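Local coordinates for protein prephenate dehydratase (Arthrobacter aurescens, PDB 3MWB) that probably catalyses the decarboxylating dehydration of prephenate to 3-phenylpyruvate in L-phenylalanine biosynthesis and carries a C-terminal ACT domain that binds L-phenylalanine, at residues A[100-105]-A[124-129]. Sequence-based numbering, arbitrary orientation.
Sequences VELSDI and EHLPNA
L126 reaches across to L102 and I105 at the outer end of the prephenate dehydratase domain, of the periplasmic-binding-protein-like fold. Both segments immediately precede parallel neighbours of one mixed sheet: residues 100-105 lead into strand 107-110, while residues 124-129 end helix 119-125 and lead into strand 130-133, outermost in its sheet within this chain.

The two methyls of L126 divide between two apolar partners. CD2 of L126 lies 4.1 Å from CG of L102, the two side chains crossing at about a right angle, while its other methyl, CD1, is 4.2 Å from CD1 of I105. CG of L126 stands anti to its carbonyl carbon (chi1 -57°), which carries CD2 to the 3-10 residue L102 and CD1 to I105 just after it. L126 also rests on I108 of strand 107-110, and L102 and I105 both touch L170 of strand 168-171.

The two segments share no hydrogen bond; those inside each shape it. In the first, the N of E101 donates to OD2 of D104 at 3.0 Å and 168°, on the anti side of the carboxylate, the N of D104 returns to the O of E101, and the N of I105 donates to the O of L102. In the second, the N of A129 donates to the O of L126 (3.1 Å), closing a type I turn after the helix end.

Backbone oxygens also meet methyl groups: CB of A129 approaches O of I105 loosely, at 4.3 Å, whereas the closest contact across the segments is CD2 of L126 with O of L102, at 3.6 Å.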
loop_
_atom_site.group_PDB
_atom_site.type_symbol
_atom_site.label_atom_id
_atom_site.label_comp_id
_atom_site.label_asym_id
_atom_site.label_seq_id
_atom_site.Cartn_x
_atom_site.Cartn_y
_atom_site.Cartn_z
ATOM N N VAL A 100 27.435 -47.354 33.661
ATOM C CA VAL A 100 28.131 -46.096 33.401
ATOM C C VAL A 100 27.484 -44.965 34.214
ATOM O O VAL A 100 26.263 -44.781 34.186
ATOM C CB VAL A 100 28.184 -45.756 31.877
ATOM C CG1 VAL A 100 29.023 -44.505 31.620
ATOM C CG2 VAL A 100 28.758 -46.940 31.080
ATOM N N GLU A 101 28.310 -44.231 34.955
ATOM C CA GLU A 101 27.835 -43.133 35.795
ATOM C C GLU A 101 28.356 -41.807 35.256
ATOM O O GLU A 101 29.194 -41.797 34.361
ATOM C CB GLU A 101 28.294 -43.340 37.247
ATOM C CG GLU A 101 28.041 -44.742 37.807
ATOM C CD GLU A 101 26.604 -44.975 38.260
ATOM O OE1 GLU A 101 25.676 -44.329 37.722
ATOM O OE2 GLU A 101 26.402 -45.821 39.164
ATOM N N LEU A 102 27.862 -40.697 35.801
ATOM C CA LEU A 102 28.291 -39.348 35.396
ATOM C C LEU A 102 29.812 -39.161 35.335
ATOM O O LEU A 102 30.338 -38.648 34.349
ATOM C CB LEU A 102 27.660 -38.287 36.309
ATOM C CG LEU A 102 26.379 -37.580 35.859
ATOM C CD1 LEU A 102 25.199 -38.540 35.679
ATOM C CD2 LEU A 102 26.016 -36.469 36.852
ATOM N N SER A 103 30.508 -39.590 36.385
ATOM C CA SER A 103 31.975 -39.521 36.444
ATOM C C SER A 103 32.688 -40.269 35.307
ATOM O O SER A 103 33.842 -39.966 34.998
ATOM C CB SER A 103 32.480 -40.021 37.798
ATOM O OG SER A 103 31.869 -41.250 38.143
ATOM N N ASP A 104 32.003 -41.224 34.682
ATOM C CA ASP A 104 32.588 -42.023 33.591
ATOM C C ASP A 104 32.493 -41.402 32.194
ATOM O O ASP A 104 32.987 -41.992 31.233
ATOM C CB ASP A 104 31.963 -43.418 33.547
ATOM C CG ASP A 104 32.168 -44.193 34.821
ATOM O OD1 ASP A 104 33.306 -44.205 35.347
ATOM O OD2 ASP A 104 31.186 -44.805 35.290
ATOM N N ILE A 105 31.867 -40.228 32.075
ATOM C CA ILE A 105 31.601 -39.615 30.764
ATOM C C ILE A 105 32.628 -38.547 30.370
ATOM O O ILE A 105 32.752 -37.507 31.035
ATOM C CB ILE A 105 30.187 -39.005 30.711
ATOM C CG1 ILE A 105 29.128 -40.093 30.914
ATOM C CG2 ILE A 105 29.973 -38.244 29.382
ATOM C CD1 ILE A 105 27.738 -39.552 31.208
ATOM N N GLU A 124 27.185 -27.356 33.691
ATOM C CA GLU A 124 27.086 -27.404 35.145
ATOM C C GLU A 124 27.506 -28.763 35.691
ATOM O O GLU A 124 28.315 -28.835 36.608
ATOM C CB GLU A 124 25.669 -27.050 35.602
ATOM C CG GLU A 124 25.444 -27.173 37.105
ATOM C CD GLU A 124 26.189 -26.120 37.920
ATOM O OE1 GLU A 124 26.604 -25.092 37.341
ATOM O OE2 GLU A 124 26.361 -26.322 39.142
ATOM N N HIS A 125 26.979 -29.830 35.097
ATOM C CA HIS A 125 27.136 -31.170 35.646
ATOM C C HIS A 125 28.191 -32.031 34.965
ATOM O O HIS A 125 28.704 -32.954 35.589
ATOM C CB HIS A 125 25.784 -31.884 35.685
ATOM C CG HIS A 125 24.769 -31.167 36.513
ATOM N ND1 HIS A 125 24.937 -30.944 37.862
ATOM C CD2 HIS A 125 23.591 -30.594 36.178
ATOM C CE1 HIS A 125 23.899 -30.272 38.327
ATOM N NE2 HIS A 125 23.068 -30.050 37.325
ATOM N N LEU A 126 28.497 -31.744 33.698
ATOM C CA LEU A 126 29.607 -32.405 32.996
ATOM C C LEU A 126 30.560 -31.388 32.336
ATOM O O LEU A 126 30.726 -31.383 31.112
ATOM C CB LEU A 126 29.080 -33.421 31.973
ATOM C CG LEU A 126 28.160 -34.539 32.482
ATOM C CD1 LEU A 126 27.545 -35.314 31.332
ATOM C CD2 LEU A 126 28.894 -35.484 33.435
ATOM N N PRO A 127 31.212 -30.537 33.152
ATOM C CA PRO A 127 32.001 -29.431 32.602
ATOM C C PRO A 127 33.197 -29.879 31.743
ATOM O O PRO A 127 33.662 -29.113 30.891
ATOM C CB PRO A 127 32.471 -28.680 33.850
ATOM C CG PRO A 127 32.507 -29.714 34.930
ATOM C CD PRO A 127 31.359 -30.646 34.615
ATOM N N ASN A 128 33.671 -31.105 31.953
ATOM C CA ASN A 128 34.861 -31.605 31.256
ATOM C C ASN A 128 34.554 -32.502 30.065
ATOM O O ASN A 128 35.467 -33.000 29.400
ATOM C CB ASN A 128 35.793 -32.323 32.236
ATOM C CG ASN A 128 36.257 -31.423 33.357
ATOM O OD1 ASN A 128 36.341 -31.845 34.507
ATOM N ND2 ASN A 128 36.549 -30.166 33.030
ATOM N N ALA A 129 33.265 -32.692 29.798
ATOM C CA ALA A 129 32.818 -33.553 28.729
ATOM C C ALA A 129 32.949 -32.857 27.379
ATOM O O ALA A 129 32.699 -31.657 27.261
ATOM C CB ALA A 129 31.395 -33.988 28.973
#